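Local structure of putative NADPH:quinone oxidoreductase (Ralstonia eutropha, 3IUP) at residues L139-S153 and V330-Y342. The protein binds NADPH and probably uses it to reduce quinones, as a putative NADPH:quinone oxidoreductase with an alcohol dehydrogenase GroES-like domain. Numbering follows the deposited sequence.
Sequences LVLPEGATPADGASS and VVAELKTTFASHY
Leu-334 is the apolar centre of this contact: its CD2 lies 3.8 Å from Pro-142 CD and also meets Leu-141 CD2 and Ala-145 CB, while its CG rests 3.6 Å from Asp-149 O. With CG trans to the backbone N (chi1 -174°), the isobutyl group reaches into the bend between 141-145 and 149-153, crossing both Leu-141 and Pro-142 steeply. Val-331 extends the patch by splitting its branches, CG1 packing 3.8 Å from Pro-142 CG and CG2 against Leu-139.

Charged and polar bonds flank this core. The extended chain of Lys-335 carries NZ to Gly-144 O at 2.7 Å, the donor standing 49° out of the carbonyl plane. The same ammonium forms a longer salt bridge of 3.4 Å to Asp-149 OD2 and donates to a water held by Glu-143 O. Asp-149 OD2 also accepts from Thr-146 N, and Asp-149 N returns a bond to Thr-146 OG1; this capping box, whose Thr-146 N bond to OD2 is nearly straight (168°), probably helps to hold the carboxylate that Lys-335 meets. At the far end, Tyr-342 OH and Ser-152 OG share a 2.6 Å hydrogen bond, with OG in the plane of the ring at its edge.

Water completes the seam: one molecule donates to both Asp-149 O and Leu-334 O, and another joins Ala-148 O to Tyr-342 OH.

The contact thus ties the turn and short, weakly bonded helix after strand 138-140 to the end of helix 320-332 and its following loop. The side chain of Ser-152 lies about 8 Å from the bound NADPH, consistent with a junction between the catalytic and cofactor-binding domains of the medium-chain dehydrogenase/reductase fold.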
ATOM      1  N   LEU A 139       6.184   2.072  33.886  1.00 24.04           N
ATOM      2  CA  LEU A 139       7.312   1.167  33.706  1.00 24.00           C
ATOM      3  C   LEU A 139       8.369   1.564  34.722  1.00 23.80           C
ATOM      4  O   LEU A 139       8.907   2.671  34.655  1.00 22.76           O
ATOM      5  CB  LEU A 139       7.877   1.325  32.294  1.00 23.89           C
ATOM      6  CG  LEU A 139       8.957   0.385  31.782  1.00 25.87           C
ATOM      7  CD1 LEU A 139       8.502  -1.073  31.898  1.00 29.71           C
ATOM      8  CD2 LEU A 139       9.224   0.766  30.325  1.00 29.32           C
ATOM      9  N   VAL A 140       8.691   0.665  35.649  1.00 23.51           N
ATOM     10  CA  VAL A 140       9.737   0.931  36.648  1.00 24.55           C
ATOM     11  C   VAL A 140      11.123   0.883  35.994  1.00 24.75           C
ATOM     12  O   VAL A 140      11.472  -0.097  35.305  1.00 25.35           O
ATOM     13  CB  VAL A 140       9.664  -0.060  37.859  1.00 25.59           C
ATOM     14  CG1 VAL A 140      10.775   0.237  38.849  1.00 25.08           C
ATOM     15  CG2 VAL A 140       8.309   0.047  38.557  1.00 25.52           C
ATOM     16  N   LEU A 141      11.893   1.952  36.163  1.00 23.74           N
ATOM     17  CA  LEU A 141      13.171   2.075  35.494  1.00 24.77           C
ATOM     18  C   LEU A 141      14.250   1.325  36.288  1.00 25.84           C
ATOM     19  O   LEU A 141      14.145   1.187  37.497  1.00 24.70           O
ATOM     20  CB  LEU A 141      13.553   3.549  35.308  1.00 24.61           C
ATOM     21  CG  LEU A 141      12.721   4.303  34.244  1.00 25.29           C
ATOM     22  CD1 LEU A 141      13.171   5.744  34.185  1.00 25.16           C
ATOM     23  CD2 LEU A 141      12.787   3.596  32.844  1.00 23.93           C
ATOM     24  N   PRO A 142      15.296   0.856  35.609  1.00 26.76           N
ATOM     25  CA  PRO A 142      16.337   0.133  36.335  1.00 27.46           C
ATOM     26  C   PRO A 142      17.181   1.011  37.259  1.00 28.08           C
ATOM     27  O   PRO A 142      17.199   2.221  37.133  1.00 28.04           O
ATOM     28  CB  PRO A 142      17.207  -0.443  35.208  1.00 26.95           C
ATOM     29  CG  PRO A 142      16.956   0.376  34.019  1.00 27.83           C
ATOM     30  CD  PRO A 142      15.677   1.143  34.216  1.00 26.94           C
ATOM     31  N   GLU A 143      17.892   0.373  38.185  1.00 29.62           N
ATOM     32  CA  GLU A 143      18.734   1.070  39.146  1.00 30.88           C
ATOM     33  C   GLU A 143      19.734   1.930  38.403  1.00 31.51           C
ATOM     34  O   GLU A 143      20.294   1.518  37.383  1.00 31.17           O
ATOM     35  CB  GLU A 143      19.483   0.079  40.065  1.00 32.52           C
ATOM     36  CG  GLU A 143      19.656   0.638  41.474  1.00 35.05           C
ATOM     37  CD  GLU A 143      18.359   0.574  42.277  1.00 40.38           C
ATOM     38  OE1 GLU A 143      17.836  -0.553  42.436  1.00 45.08           O
ATOM     39  OE2 GLU A 143      17.858   1.632  42.755  1.00 43.89           O
ATOM     40  N   GLY A 144      19.919   3.150  38.890  1.00 31.94           N
ATOM     41  CA  GLY A 144      20.871   4.062  38.280  1.00 31.91           C
ATOM     42  C   GLY A 144      20.357   4.757  37.030  1.00 31.50           C
ATOM     43  O   GLY A 144      21.115   5.486  36.386  1.00 33.20           O
ATOM     44  N   ALA A 145      19.078   4.564  36.676  1.00 30.11           N
ATOM     45  CA  ALA A 145      18.481   5.318  35.568  1.00 27.62           C
ATOM     46  C   ALA A 145      17.822   6.600  36.108  1.00 26.48           C
ATOM     47  O   ALA A 145      17.004   6.537  36.996  1.00 27.28           O
ATOM     48  CB  ALA A 145      17.464   4.467  34.841  1.00 27.16           C
ATOM     49  N   THR A 146      18.227   7.761  35.604  1.00 24.65           N
ATOM     50  CA  THR A 146      17.571   9.043  35.926  1.00 23.50           C
ATOM     51  C   THR A 146      16.276   9.141  35.104  1.00 21.99           C
ATOM     52  O   THR A 146      16.128   8.433  34.113  1.00 22.15           O
ATOM     53  CB  THR A 146      18.464  10.211  35.519  1.00 23.56           C
ATOM     54  OG1 THR A 146      18.743  10.115  34.110  1.00 24.06           O
ATOM     55  CG2 THR A 146      19.785  10.203  36.304  1.00 23.72           C
ATOM     56  N   PRO A 147      15.360  10.068  35.448  1.00 21.11           N
ATOM     57  CA  PRO A 147      14.247  10.303  34.512  1.00 19.92           C
ATOM     58  C   PRO A 147      14.707  10.577  33.069  1.00 19.96           C
ATOM     59  O   PRO A 147      14.131  10.016  32.139  1.00 19.36           O
ATOM     60  CB  PRO A 147      13.553  11.523  35.122  1.00 20.11           C
ATOM     61  CG  PRO A 147      13.701  11.213  36.616  1.00 20.70           C
ATOM     62  CD  PRO A 147      15.144  10.782  36.730  1.00 21.25           C
ATOM     63  N   ALA A 148      15.748  11.393  32.894  1.00 20.01           N
ATOM     64  CA  ALA A 148      16.307  11.604  31.545  1.00 21.34           C
ATOM     65  C   ALA A 148      16.648  10.302  30.829  1.00 21.63           C
ATOM     66  O   ALA A 148      16.298  10.120  29.644  1.00 21.61           O
ATOM     67  CB  ALA A 148      17.511  12.496  31.575  1.00 20.83           C
ATOM     68  N   ASP A 149      17.305   9.384  31.540  1.00 22.05           N
ATOM     69  CA  ASP A 149      17.656   8.081  30.977  1.00 22.62           C
ATOM     70  C   ASP A 149      16.441   7.279  30.491  1.00 22.01           C
ATOM     71  O   ASP A 149      16.560   6.500  29.563  1.00 22.06           O
ATOM     72  CB  ASP A 149      18.465   7.212  31.998  1.00 23.53           C
ATOM     73  CG  ASP A 149      19.837   7.785  32.314  1.00 26.01           C
ATOM     74  OD1 ASP A 149      20.435   8.474  31.444  1.00 31.77           O
ATOM     75  OD2 ASP A 149      20.338   7.557  33.441  1.00 28.42           O
ATOM     76  N   GLY A 150      15.284   7.470  31.113  1.00 20.89           N
ATOM     77  CA  GLY A 150      14.075   6.749  30.751  1.00 19.55           C
ATOM     78  C   GLY A 150      12.991   7.525  30.059  1.00 18.98           C
ATOM     79  O   GLY A 150      11.900   7.013  29.861  1.00 19.64           O
ATOM     80  N   ALA A 151      13.285   8.756  29.680  1.00 18.00           N
ATOM     81  CA  ALA A 151      12.274   9.681  29.165  1.00 18.26           C
ATOM     82  C   ALA A 151      11.642   9.202  27.857  1.00 18.45           C
ATOM     83  O   ALA A 151      10.521   9.589  27.521  1.00 18.02           O
ATOM     84  CB  ALA A 151      12.922  11.025  28.955  1.00 18.78           C
ATOM     85  N   SER A 152      12.434   8.431  27.115  1.00 18.49           N
ATOM     86  CA  SER A 152      12.082   8.003  25.768  1.00 19.24           C
ATOM     87  C   SER A 152      11.987   6.490  25.730  1.00 20.80           C
ATOM     88  O   SER A 152      12.423   5.871  24.773  1.00 22.93           O
ATOM     89  CB  SER A 152      13.158   8.490  24.788  1.00 20.12           C
ATOM     90  OG  SER A 152      13.113   9.911  24.645  1.00 20.94           O
ATOM     91  N   SER A 153      11.411   5.887  26.768  1.00 20.35           N
ATOM     92  CA  SER A 153      11.407   4.426  26.895  1.00 20.11           C
ATOM     93  C   SER A 153      10.414   3.741  25.961  1.00 20.61           C
ATOM     94  O   SER A 153      10.515   2.524  25.725  1.00 21.86           O
ATOM     95  CB  SER A 153      11.046   4.024  28.337  1.00 20.67           C
ATOM     96  OG  SER A 153      12.100   4.356  29.184  1.00 20.24           O
ATOM     97  N   VAL A 330      13.813  -3.372  26.480  1.00 21.98           N
ATOM     98  CA  VAL A 330      14.142  -1.947  26.503  1.00 21.14           C
ATOM     99  C   VAL A 330      14.793  -1.588  27.874  1.00 21.42           C
ATOM    100  O   VAL A 330      15.835  -0.932  27.923  1.00 21.66           O
ATOM    101  CB  VAL A 330      12.908  -1.041  26.195  1.00 20.79           C
ATOM    102  CG1 VAL A 330      13.262   0.411  26.382  1.00 19.32           C
ATOM    103  CG2 VAL A 330      12.371  -1.280  24.745  1.00 20.04           C
ATOM    104  N   VAL A 331      14.193  -2.044  28.960  1.00 22.25           N
ATOM    105  CA  VAL A 331      14.741  -1.770  30.299  1.00 23.13           C
ATOM    106  C   VAL A 331      16.156  -2.342  30.431  1.00 23.72           C
ATOM    107  O   VAL A 331      17.059  -1.660  30.909  1.00 23.39           O
ATOM    108  CB  VAL A 331      13.794  -2.246  31.425  1.00 23.74           C
ATOM    109  CG1 VAL A 331      14.555  -2.317  32.818  1.00 24.00           C
ATOM    110  CG2 VAL A 331      12.556  -1.321  31.461  1.00 23.59           C
ATOM    111  N   ALA A 332      16.357  -3.558  29.922  1.00 23.83           N
ATOM    112  CA  ALA A 332      17.629  -4.244  30.028  1.00 23.92           C
ATOM    113  C   ALA A 332      18.750  -3.540  29.259  1.00 24.24           C
ATOM    114  O   ALA A 332      19.900  -3.657  29.631  1.00 25.36           O
ATOM    115  CB  ALA A 332      17.479  -5.702  29.534  1.00 25.16           C
ATOM    116  N   GLU A 333      18.416  -2.815  28.193  1.00 24.19           N
ATOM    117  CA  GLU A 333      19.419  -2.223  27.301  1.00 24.17           C
ATOM    118  C   GLU A 333      19.159  -0.743  27.182  1.00 23.55           C
ATOM    119  O   GLU A 333      19.457  -0.104  26.147  1.00 23.53           O
ATOM    120  CB  GLU A 333      19.369  -2.916  25.940  1.00 24.15           C
ATOM    121  CG  GLU A 333      19.768  -4.398  26.020  1.00 23.89           C
ATOM    122  CD  GLU A 333      19.480  -5.193  24.763  1.00 25.03           C
ATOM    123  OE1 GLU A 333      19.430  -4.627  23.637  1.00 26.32           O
ATOM    124  OE2 GLU A 333      19.313  -6.429  24.897  1.00 29.59           O
ATOM    125  N   LEU A 334      18.646  -0.180  28.274  1.00 23.69           N
ATOM    126  CA  LEU A 334      18.154   1.184  28.267  1.00 24.41           C
ATOM    127  C   LEU A 334      19.235   2.173  27.913  1.00 24.41           C
ATOM    128  O   LEU A 334      18.985   3.114  27.174  1.00 25.59           O
ATOM    129  CB  LEU A 334      17.517   1.550  29.612  1.00 23.99           C
ATOM    130  CG  LEU A 334      16.842   2.919  29.667  1.00 24.40           C
ATOM    131  CD1 LEU A 334      15.706   3.021  28.685  1.00 23.08           C
ATOM    132  CD2 LEU A 334      16.323   3.181  31.099  1.00 25.59           C
ATOM    133  N   LYS A 335      20.440   1.958  28.435  1.00 25.51           N
ATOM    134  CA  LYS A 335      21.531   2.911  28.240  1.00 25.71           C
ATOM    135  C   LYS A 335      22.504   2.481  27.139  1.00 25.83           C
ATOM    136  O   LYS A 335      23.469   3.197  26.835  1.00 26.94           O
ATOM    137  CB  LYS A 335      22.274   3.127  29.566  1.00 26.75           C
ATOM    138  CG  LYS A 335      21.535   3.956  30.613  1.00 29.83           C
ATOM    139  CD  LYS A 335      22.415   4.143  31.816  1.00 33.62           C
ATOM    140  CE  LYS A 335      21.779   4.999  32.855  1.00 35.97           C
ATOM    141  NZ  LYS A 335      22.522   4.983  34.142  1.00 35.78           N
ATOM    142  N   THR A 336      22.250   1.334  26.516  1.00 24.33           N
ATOM    143  CA  THR A 336      23.101   0.860  25.447  1.00 23.49           C
ATOM    144  C   THR A 336      22.310   0.883  24.150  1.00 22.61           C
ATOM    145  O   THR A 336      22.254   1.911  23.499  1.00 21.56           O
ATOM    146  CB  THR A 336      23.678  -0.503  25.797  1.00 23.86           C
ATOM    147  OG1 THR A 336      22.619  -1.420  26.047  1.00 24.49           O
ATOM    148  CG2 THR A 336      24.573  -0.381  27.046  1.00 25.22           C
ATOM    149  N   THR A 337      21.658  -0.215  23.802  1.00 22.57           N
ATOM    150  CA  THR A 337      20.901  -0.286  22.542  1.00 21.99           C
ATOM    151  C   THR A 337      19.878   0.856  22.387  1.00 22.15           C
ATOM    152  O   THR A 337      19.725   1.417  21.311  1.00 22.27           O
ATOM    153  CB  THR A 337      20.153  -1.591  22.482  1.00 22.14           C
ATOM    154  OG1 THR A 337      21.049  -2.649  22.806  1.00 20.75           O
ATOM    155  CG2 THR A 337      19.515  -1.797  21.103  1.00 21.23           C
ATOM    156  N   PHE A 338      19.224   1.214  23.483  1.00 21.63           N
ATOM    157  CA  PHE A 338      18.110   2.148  23.418  1.00 22.10           C
ATOM    158  C   PHE A 338      18.463   3.533  23.924  1.00 22.87           C
ATOM    159  O   PHE A 338      17.573   4.337  24.206  1.00 24.29           O
ATOM    160  CB  PHE A 338      16.916   1.523  24.123  1.00 22.15           C
ATOM    161  CG  PHE A 338      16.452   0.279  23.459  1.00 22.11           C
ATOM    162  CD1 PHE A 338      15.781   0.338  22.240  1.00 21.42           C
ATOM    163  CD2 PHE A 338      16.735  -0.958  23.989  1.00 21.71           C
ATOM    164  CE1 PHE A 338      15.382  -0.822  21.602  1.00 21.21           C
ATOM    165  CE2 PHE A 338      16.333  -2.114  23.345  1.00 21.63           C
ATOM    166  CZ  PHE A 338      15.660  -2.040  22.147  1.00 20.91           C
ATOM    167  N   ALA A 339      19.753   3.856  23.983  1.00 23.23           N
ATOM    168  CA  ALA A 339      20.174   5.206  24.371  1.00 23.70           C
ATOM    169  C   ALA A 339      19.593   6.263  23.403  1.00 23.27           C
ATOM    170  O   ALA A 339      19.474   6.013  22.181  1.00 24.57           O
ATOM    171  CB  ALA A 339      21.716   5.306  24.421  1.00 23.15           C
ATOM    172  N   SER A 340      19.178   7.406  23.961  1.00 23.75           N
ATOM    173  CA  SER A 340      18.740   8.583  23.189  1.00 24.10           C
ATOM    174  C   SER A 340      19.594   9.808  23.483  1.00 24.34           C
ATOM    175  O   SER A 340      19.804  10.143  24.645  1.00 25.21           O
ATOM    176  CB  SER A 340      17.317   8.981  23.560  1.00 22.84           C
ATOM    177  OG  SER A 340      16.385   8.017  23.175  1.00 24.83           O
ATOM    178  N   HIS A 341      19.984  10.520  22.428  1.00 25.11           N
ATOM    179  CA  HIS A 341      20.703  11.791  22.581  1.00 25.26           C
ATOM    180  C   HIS A 341      19.743  12.974  22.479  1.00 23.69           C
ATOM    181  O   HIS A 341      18.879  12.987  21.600  1.00 22.19           O
ATOM    182  CB  HIS A 341      21.753  11.941  21.474  1.00 25.89           C
ATOM    183  CG  HIS A 341      22.390  13.301  21.430  1.00 29.01           C
ATOM    184  ND1 HIS A 341      23.344  13.703  22.352  1.00 33.41           N
ATOM    185  CD2 HIS A 341      22.216  14.349  20.581  1.00 30.50           C
ATOM    186  CE1 HIS A 341      23.722  14.943  22.075  1.00 33.06           C
ATOM    187  NE2 HIS A 341      23.051  15.359  21.011  1.00 34.49           N
ATOM    188  N   TYR A 342      19.888  13.956  23.371  1.00 22.91           N
ATOM    189  CA  TYR A 342      19.166  15.223  23.245  1.00 22.32           C
ATOM    190  C   TYR A 342      20.178  16.338  23.131  1.00 22.75           C
ATOM    191  O   TYR A 342      21.211  16.284  23.792  1.00 23.56           O
ATOM    192  CB  TYR A 342      18.308  15.469  24.480  1.00 22.19           C
ATOM    193  CG  TYR A 342      17.478  14.263  24.840  1.00 21.10           C
ATOM    194  CD1 TYR A 342      16.319  13.946  24.120  1.00 21.56           C
ATOM    195  CD2 TYR A 342      17.872  13.410  25.834  1.00 21.69           C
ATOM    196  CE1 TYR A 342      15.555  12.833  24.458  1.00 20.22           C
ATOM    197  CE2 TYR A 342      17.135  12.290  26.165  1.00 23.46           C
ATOM    198  CZ  TYR A 342      15.970  12.002  25.474  1.00 20.45           C
ATOM    199  OH  TYR A 342      15.271  10.872  25.815  1.00 22.66           O
TER
HETATM  200  O   HOH W   1      21.630   2.531  34.898  1.00 51.56           O
HETATM  201  O   HOH W   2      16.496   9.169  27.266  1.00 30.24           O
HETATM  202  O   HOH W   3      18.899   5.653  28.239  1.00 32.95           O
HETATM  203  O   HOH W   4      15.809   6.207  24.931  1.00 23.07           O